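Putative aldo/keto reductase (Salmonella enterica subsp. enterica serovar Typhimurium, PDB 4R9O) probably acts as an NADP-dependent oxidoreductase of the aldo/keto reductase family, built as a TIM barrel, on a substrate that is not established. Local coordinates at residues S213-G218 and Q247-W252; V49-H54 and K80-T85; A55-G60 and C87-T92. All blocks are in the same frame, centred on the assembly; numbering follows the deposited sequence.

Contact 1. Residues S213-G218 and Q247-W252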
loop_
_atom_site.group_PDB
_atom_site.type_symbol
_atom_site.label_atom_id
_atom_site.label_comp_id
_atom_site.label_asym_id
_atom_site.label_seq_id
_atom_site.Cartn_x
_atom_site.Cartn_y
_atom_site.Cartn_z
ATOM N N SER C 213 20.892 13.831 0.820
ATOM C CA SER C 213 20.538 13.040 2.004
ATOM C C SER C 213 21.294 11.714 2.090
ATOM O O SER C 213 20.742 10.682 2.480
ATOM C CB SER C 213 19.031 12.799 2.050
ATOM O OG SER C 213 18.402 13.866 2.732
ATOM N N CYS C 214 22.582 11.773 1.774
ATOM C CA CYS C 214 23.429 10.595 1.731
ATOM C C CYS C 214 23.484 9.847 3.062
ATOM O O CYS C 214 23.651 8.634 3.087
ATOM C CB CYS C 214 24.834 11.002 1.288
ATOM S SG CYS C 214 24.895 11.656 -0.410
ATOM N N LEU C 215 23.316 10.570 4.166
ATOM C CA LEU C 215 23.352 9.967 5.493
ATOM C C LEU C 215 21.959 9.853 6.116
ATOM O O LEU C 215 21.812 9.855 7.343
ATOM C CB LEU C 215 24.273 10.771 6.409
ATOM C CG LEU C 215 25.733 10.825 5.941
ATOM C CD1 LEU C 215 26.587 11.651 6.894
ATOM C CD2 LEU C 215 26.311 9.427 5.775
ATOM N N GLY C 216 20.942 9.761 5.266
ATOM C CA GLY C 216 19.590 9.496 5.722
ATOM C C GLY C 216 18.869 10.718 6.254
ATOM O O GLY C 216 17.936 10.592 7.034
ATOM N N GLY C 217 19.311 11.902 5.842
ATOM C CA GLY C 217 18.674 13.136 6.268
ATOM C C GLY C 217 18.751 13.344 7.771
ATOM O O GLY C 217 17.850 13.931 8.374
ATOM N N GLY C 218 19.816 12.840 8.388
ATOM C CA GLY C 218 19.985 12.983 9.825
ATOM C C GLY C 218 19.664 11.720 10.608
ATOM O O GLY C 218 20.115 11.554 11.739
ATOM N N GLN C 247 32.288 7.159 6.059
ATOM C CA GLN C 247 33.086 6.661 4.946
ATOM C C GLN C 247 32.458 5.452 4.290
ATOM O O GLN C 247 32.477 5.319 3.071
ATOM C CB GLN C 247 34.486 6.298 5.416
ATOM C CG GLN C 247 35.347 7.485 5.573
ATOM C CD GLN C 247 36.603 7.184 6.338
ATOM O OE1 GLN C 247 37.100 8.027 7.081
ATOM N NE2 GLN C 247 37.127 5.972 6.165
ATOM N N VAL C 248 31.932 4.557 5.115
ATOM C CA VAL C 248 31.318 3.335 4.614
ATOM C C VAL C 248 30.060 3.677 3.811
ATOM O O VAL C 248 29.885 3.195 2.701
ATOM C CB VAL C 248 30.980 2.364 5.765
ATOM C CG1 VAL C 248 30.324 1.087 5.225
ATOM C CG2 VAL C 248 32.248 2.028 6.554
ATOM N N VAL C 249 29.205 4.533 4.362
ATOM C CA VAL C 249 27.986 4.948 3.664
ATOM C C VAL C 249 28.303 5.642 2.333
ATOM O O VAL C 249 27.692 5.336 1.316
ATOM C CB VAL C 249 27.133 5.891 4.530
ATOM C CG1 VAL C 249 25.951 6.442 3.728
ATOM C CG2 VAL C 249 26.659 5.172 5.789
ATOM N N TYR C 250 29.252 6.576 2.332
ATOM C CA TYR C 250 29.633 7.244 1.080
ATOM C C TYR C 250 30.166 6.234 0.051
ATOM O O TYR C 250 29.863 6.326 -1.143
ATOM C CB TYR C 250 30.675 8.342 1.343
ATOM C CG TYR C 250 30.102 9.593 1.996
ATOM C CD1 TYR C 250 28.936 10.183 1.516
ATOM C CD2 TYR C 250 30.724 10.174 3.094
ATOM C CE1 TYR C 250 28.409 11.329 2.119
ATOM C CE2 TYR C 250 30.207 11.307 3.704
ATOM C CZ TYR C 250 29.052 11.883 3.215
ATOM O OH TYR C 250 28.555 13.011 3.830
ATOM N N ALA C 251 30.962 5.275 0.520
ATOM C CA ALA C 251 31.534 4.250 -0.346
ATOM C C ALA C 251 30.417 3.409 -0.954
ATOM O O ALA C 251 30.475 3.024 -2.121
ATOM C CB ALA C 251 32.519 3.371 0.436
ATOM N N TRP C 252 29.383 3.165 -0.155
ATOM C CA TRP C 252 28.216 2.392 -0.568
ATOM C C TRP C 252 27.473 3.069 -1.719
ATOM O O TRP C 252 27.020 2.411 -2.662
ATOM C CB TRP C 252 27.281 2.203 0.630
ATOM C CG TRP C 252 26.094 1.311 0.391
ATOM C CD1 TRP C 252 26.022 -0.031 0.627
ATOM C CD2 TRP C 252 24.805 1.702 -0.105
ATOM N NE1 TRP C 252 24.776 -0.506 0.295
ATOM C CE2 TRP C 252 24.008 0.539 -0.158
ATOM C CE3 TRP C 252 24.255 2.918 -0.534
ATOM C CZ2 TRP C 252 22.685 0.555 -0.603
ATOM C CZ3 TRP C 252 22.932 2.935 -0.979
ATOM C CH2 TRP C 252 22.167 1.757 -1.013
#
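C214 and L215 meet V249 and Y250 in a small apolar contact between a turn and a helix. Residues S213-G218 form the loop after strand 210-212, and Q247-W252 lie on helix 245-254. A type I beta turn runs from S213 to G216, closed by the bond from G216 N to S213 O at 2.9 Å. C214 and L215 are the two middle residues of this turn. C214 comes first. Its CB points to the helix and lies 3.7 Å from CE1 of Y250. Its carbonyl O lies 3.2 Å from CG1 of V249. That O is buried here and has no polar partner in the model. L215 follows and reaches the helix with the end of its side chain. Its CG stands anti to the carbonyl carbon (chi1 -61°), and the side chain then extends to place two methyls on the helix. CD2 reaches V249 CG1 at 3.6 Å, while CD1 lies 3.9 Å from Y250 OH. The L215 and Y250 side chains cross at about a right angle. G216 and G217 turn the loop with positive phi on the way to G218, the N-cap of helix 219-222. All six residues S213-G218 probably belong to the NADP(+) site, so helix 245-254 probably backs part of the cofactor loop. P262 of strand 261-264 touches both C214 and Y250. Y250 also meets A275 of helix 269-276, the helix whose R271 packs on L215. V249 leans on L233 of helix 227-240.

Contact 2. Residues V49-H54 and K80-T85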
loop_
_atom_site.group_PDB
_atom_site.type_symbol
_atom_site.label_atom_id
_atom_site.label_comp_id
_atom_site.label_asym_id
_atom_site.label_seq_id
_atom_site.Cartn_x
_atom_site.Cartn_y
_atom_site.Cartn_z
ATOM N N VAL C 49 37.480 19.747 -3.580
ATOM C CA VAL C 49 36.037 19.937 -3.693
ATOM C C VAL C 49 35.736 21.298 -4.323
ATOM O O VAL C 49 35.775 22.325 -3.645
ATOM C CB VAL C 49 35.341 19.834 -2.324
ATOM C CG1 VAL C 49 33.825 20.001 -2.483
ATOM C CG2 VAL C 49 35.685 18.510 -1.653
ATOM N N THR C 50 35.446 21.302 -5.621
ATOM C CA THR C 50 35.238 22.549 -6.348
ATOM C C THR C 50 33.769 22.858 -6.653
ATOM O O THR C 50 33.405 24.015 -6.871
ATOM C CB THR C 50 36.025 22.540 -7.672
ATOM O OG1 THR C 50 35.557 21.469 -8.500
ATOM C CG2 THR C 50 37.528 22.370 -7.402
ATOM N N THR C 51 32.927 21.831 -6.687
ATOM C CA THR C 51 31.522 22.031 -7.015
ATOM C C THR C 51 30.688 22.289 -5.763
ATOM O O THR C 51 30.798 21.562 -4.773
ATOM C CB THR C 51 30.927 20.817 -7.757
ATOM O OG1 THR C 51 31.807 20.405 -8.810
ATOM C CG2 THR C 51 29.573 21.193 -8.344
ATOM N N VAL C 52 29.857 23.328 -5.804
ATOM C CA VAL C 52 29.066 23.710 -4.637
ATOM C C VAL C 52 27.584 23.813 -5.005
ATOM O O VAL C 52 27.213 24.236 -6.107
ATOM C CB VAL C 52 29.547 25.045 -4.018
ATOM C CG1 VAL C 52 31.017 24.936 -3.550
ATOM C CG2 VAL C 52 29.392 26.182 -5.001
ATOM N N ASP C 53 26.737 23.413 -4.071
ATOM C CA ASP C 53 25.321 23.274 -4.359
ATOM C C ASP C 53 24.486 24.242 -3.524
ATOM O O ASP C 53 24.563 24.243 -2.295
ATOM C CB ASP C 53 24.883 21.824 -4.118
ATOM C CG ASP C 53 23.421 21.602 -4.442
ATOM O OD1 ASP C 53 23.100 21.418 -5.636
ATOM O OD2 ASP C 53 22.603 21.627 -3.501
ATOM N N HIS C 54 23.698 25.063 -4.215
ATOM C CA HIS C 54 22.843 26.088 -3.604
ATOM C C HIS C 54 21.395 25.972 -4.080
ATOM O O HIS C 54 21.097 25.169 -4.961
ATOM C CB HIS C 54 23.367 27.492 -3.933
ATOM C CG HIS C 54 24.592 27.877 -3.153
ATOM N ND1 HIS C 54 24.520 28.452 -1.907
ATOM C CD2 HIS C 54 25.906 27.753 -3.445
ATOM C CE1 HIS C 54 25.749 28.670 -1.456
ATOM N NE2 HIS C 54 26.607 28.255 -2.373
ATOM N N LYS C 80 37.397 29.301 -9.439
ATOM C CA LYS C 80 37.858 27.996 -8.989
ATOM C C LYS C 80 36.693 27.070 -8.639
ATOM O O LYS C 80 36.890 25.884 -8.377
ATOM C CB LYS C 80 38.785 28.146 -7.777
ATOM C CG LYS C 80 39.994 29.043 -8.012
ATOM C CD LYS C 80 40.908 29.041 -6.791
ATOM C CE LYS C 80 42.147 29.920 -6.990
ATOM N NZ LYS C 80 41.818 31.373 -7.049
ATOM N N LEU C 81 35.484 27.620 -8.638
ATOM C CA LEU C 81 34.298 26.869 -8.243
ATOM C C LEU C 81 33.373 26.575 -9.418
ATOM O O LEU C 81 33.325 27.326 -10.394
ATOM C CB LEU C 81 33.507 27.634 -7.182
ATOM C CG LEU C 81 34.200 28.066 -5.884
ATOM C CD1 LEU C 81 33.483 29.266 -5.262
ATOM C CD2 LEU C 81 34.234 26.899 -4.917
ATOM N N GLN C 82 32.638 25.475 -9.319
ATOM C CA GLN C 82 31.470 25.271 -10.166
ATOM C C GLN C 82 30.255 25.471 -9.270
ATOM O O GLN C 82 30.052 24.730 -8.307
ATOM C CB GLN C 82 31.453 23.885 -10.817
ATOM C CG GLN C 82 32.640 23.600 -11.717
ATOM C CD GLN C 82 33.849 23.186 -10.911
ATOM O OE1 GLN C 82 34.972 23.633 -11.167
ATOM N NE2 GLN C 82 33.620 22.341 -9.911
ATOM N N ILE C 83 29.469 26.494 -9.567
ATOM C CA ILE C 83 28.325 26.812 -8.738
ATOM C C ILE C 83 27.028 26.302 -9.338
ATOM O O ILE C 83 26.687 26.602 -10.482
ATOM C CB ILE C 83 28.189 28.311 -8.503
ATOM C CG1 ILE C 83 29.490 28.853 -7.905
ATOM C CG2 ILE C 83 26.992 28.571 -7.584
ATOM C CD1 ILE C 83 29.484 30.345 -7.681
ATOM N N VAL C 84 26.320 25.521 -8.538
ATOM C CA VAL C 84 25.046 24.950 -8.937
ATOM C C VAL C 84 23.980 25.570 -8.060
ATOM O O VAL C 84 24.127 25.603 -6.837
ATOM C CB VAL C 84 25.012 23.414 -8.774
ATOM C CG1 VAL C 84 23.637 22.859 -9.211
ATOM C CG2 VAL C 84 26.143 22.736 -9.554
ATOM N N THR C 85 22.911 26.070 -8.667
ATOM C CA THR C 85 21.788 26.524 -7.865
ATOM C C THR C 85 20.459 26.096 -8.488
ATOM O O THR C 85 20.437 25.440 -9.537
ATOM C CB THR C 85 21.822 28.052 -7.650
ATOM O OG1 THR C 85 20.849 28.404 -6.656
ATOM C CG2 THR C 85 21.551 28.802 -8.948
#
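T51, V52 and D53 pair with Q82, I83 and V84 as neighbouring parallel strands of the barrel sheet. The strands are 51-53 and 82-90, and the segment between them is largely helical, as in the beta-alpha units of a TIM barrel. Their axes approach to 4.8 Å at an angle of 19°. Four backbone hydrogen bonds join the segments in the alternating pattern of parallel strands. Q82 N donates to T50 O, and V52 N donates to Q82 O. V84 N then donates to V52 O, and H54 N to V84 O at 2.7 Å. CA-H...O contacts add to the pairing, such as T85 CA to H54 O at 3.3 Å. V52 and I83 share one face of the sheet. There V52 CG2 lies 3.9 Å from I83 CG1, and V52 CG1 lies 4.0 Å from L81 CD2. The other face carries T51, D53, Q82 and V84. T51 CG2 touches V84 CG2 at 4.0 Å. With CG anti to the backbone N (chi1 -178°), D53 brings OD1 alongside V84 CG1, 3.9 Å away. The Q82 chain bends at chi2 (81°), which folds its end back over T50 and T51. T50 OG1 is bonded to R7 and T51 OG1 to S18 N. D53 OD2 forms a salt bridge with K86 NZ, and D53 OD1 is hydrogen-bonded to Q183 NE2. D53, the probable proton donor Y58 and K86 are consistent with the Asp, Tyr and Lys of the aldo/keto reductase catalytic tetrad, so the buried D53 carboxylate probably helps to place the lysine beside the tyrosine.

Contact 3. Residues A55-G60 and C87-T92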
loop_
_atom_site.group_PDB
_atom_site.type_symbol
_atom_site.label_atom_id
_atom_site.label_comp_id
_atom_site.label_asym_id
_atom_site.label_seq_id
_atom_site.Cartn_x
_atom_site.Cartn_y
_atom_site.Cartn_z
ATOM N N ALA C 55 20.510 26.800 -3.520
ATOM C CA ALA C 55 19.147 26.953 -4.046
ATOM C C ALA C 55 18.599 28.296 -3.603
ATOM O O ALA C 55 18.998 28.812 -2.566
ATOM C CB ALA C 55 18.226 25.822 -3.578
ATOM N N ASP C 56 17.683 28.862 -4.373
ATOM C CA ASP C 56 17.135 30.161 -3.991
ATOM C C ASP C 56 16.484 30.107 -2.595
ATOM O O ASP C 56 16.676 31.012 -1.786
ATOM C CB ASP C 56 16.146 30.672 -5.052
ATOM C CG ASP C 56 14.961 29.729 -5.282
ATOM O OD1 ASP C 56 15.052 28.521 -4.957
ATOM O OD2 ASP C 56 13.940 30.219 -5.812
ATOM N N ILE C 57 15.766 29.028 -2.291
ATOM C CA ILE C 57 14.999 28.966 -1.045
ATOM C C ILE C 57 15.807 28.674 0.238
ATOM O O ILE C 57 15.322 28.949 1.342
ATOM C CB ILE C 57 13.893 27.895 -1.131
ATOM C CG1 ILE C 57 14.513 26.506 -1.281
ATOM C CG2 ILE C 57 12.924 28.193 -2.274
ATOM C CD1 ILE C 57 13.638 25.403 -0.712
ATOM N N TYR C 58 17.017 28.124 0.107
ATOM C CA TYR C 58 17.754 27.631 1.283
ATOM C C TYR C 58 17.937 28.712 2.342
ATOM O O TYR C 58 18.207 29.875 2.024
ATOM C CB TYR C 58 19.128 27.078 0.884
ATOM C CG TYR C 58 19.098 25.756 0.139
ATOM C CD1 TYR C 58 17.993 24.909 0.208
ATOM C CD2 TYR C 58 20.171 25.368 -0.653
ATOM C CE1 TYR C 58 17.968 23.704 -0.486
ATOM C CE2 TYR C 58 20.161 24.172 -1.339
ATOM C CZ TYR C 58 19.059 23.345 -1.259
ATOM O OH TYR C 58 19.068 22.160 -1.963
ATOM N N GLY C 59 17.758 28.320 3.600
ATOM C CA GLY C 59 17.968 29.203 4.728
ATOM C C GLY C 59 16.994 30.360 4.727
ATOM O O GLY C 59 17.307 31.451 5.200
ATOM N N GLY C 60 15.801 30.122 4.189
ATOM C CA GLY C 60 14.791 31.156 4.127
ATOM C C GLY C 60 15.189 32.254 3.161
ATOM O O GLY C 60 15.050 33.437 3.470
ATOM N N CYS C 87 15.826 26.680 -8.686
ATOM C CA CYS C 87 14.599 27.437 -8.488
ATOM C C CYS C 87 13.402 26.527 -8.769
ATOM O O CYS C 87 13.568 25.432 -9.310
ATOM C CB CYS C 87 14.555 28.673 -9.390
ATOM S SG CYS C 87 14.404 28.323 -11.157
ATOM N N GLY C 88 12.205 26.972 -8.396
ATOM C CA GLY C 88 11.006 26.186 -8.628
ATOM C C GLY C 88 10.125 26.035 -7.404
ATOM O O GLY C 88 8.915 25.810 -7.517
ATOM N N ILE C 89 10.711 26.187 -6.222
ATOM C CA ILE C 89 9.915 26.097 -5.003
ATOM C C ILE C 89 9.608 27.489 -4.429
ATOM O O ILE C 89 10.437 28.402 -4.485
ATOM C CB ILE C 89 10.622 25.223 -3.954
ATOM C CG1 ILE C 89 10.893 23.827 -4.537
ATOM C CG2 ILE C 89 9.789 25.114 -2.680
ATOM C CD1 ILE C 89 11.676 22.917 -3.613
ATOM N N ALA C 90 8.391 27.653 -3.919
ATOM C CA ALA C 90 7.994 28.884 -3.243
ATOM C C ALA C 90 7.600 28.571 -1.799
ATOM O O ALA C 90 6.668 27.802 -1.566
ATOM C CB ALA C 90 6.854 29.554 -3.984
ATOM N N THR C 91 8.328 29.134 -0.837
ATOM C CA THR C 91 8.090 28.820 0.575
ATOM C C THR C 91 7.436 29.994 1.287
ATOM O O THR C 91 7.398 31.110 0.760
ATOM C CB THR C 91 9.403 28.434 1.328
ATOM O OG1 THR C 91 10.154 29.610 1.659
ATOM C CG2 THR C 91 10.264 27.502 0.485
ATOM N N THR C 92 6.917 29.739 2.485
ATOM C CA THR C 92 6.240 30.779 3.251
ATOM C C THR C 92 7.234 31.692 3.968
ATOM O O THR C 92 6.838 32.496 4.800
ATOM C CB THR C 92 5.284 30.183 4.298
ATOM O OG1 THR C 92 5.996 29.236 5.107
ATOM C CG2 THR C 92 4.119 29.481 3.615
HETATM O O HOH W 1 13.592 26.347 -5.536
#
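I57 packs on I89 and T91, and D56 packs on C87. The apolar part centres on I57 CG2, which lies 4.1 Å from I89 CB and 3.9 Å from T91 CG2. The same methyl comes 3.3 Å from I89 O. I57 CG1 sits between the backbone N and the carbonyl carbon (chi1 64°), which leaves CG2 turned to the strand. The I57 and T91 side chains cross obliquely.

The polar part runs through one water. It donates to D56 OD1 at 2.7 Å and accepts from I89 N at 3.0 Å. D56 OD1 also takes a weak bond from its own neighbour I57 N, at an angle of 120°. The carboxylate lies against C87, with OD1 3.7 Å from C87 CA. Y58 is probably the proton donor. Its ring has A55 CB over the centre of one face, and its OH is bonded to K86.

Segment A55-G60 joins strand 51-53 to the short helix 58-61, beside the end of strand 82-90. C87 packs on helix 106-119 and I89 on strand 101-102. P228 of the second subunit touches I57 and T91, and T91 OG1 bonds Q231 of that subunit.

Contacts 2 and 3 are neighbours, with centres 18 Å apart. They touch directly, with T85 OG1 3.4 Å from A55 CA. Both use strand 82-90, and strand 51-53 is followed by helix 58-61. Their segments alternate along the chain. Contact 1 comes later in sequence, in the loop after strand 210-212 of the same sheet and on helix 245-254. Its centre is 20 Å from that of contact 2 and 24 Å from that of contact 3. Contacts 1 and 3 both reach the second subunit. Contact 1 holds part of the probable NADP(+) site and contact 3 the probable proton donor. Their nearest atoms are about 9 Å apart, consistent with one shared active site.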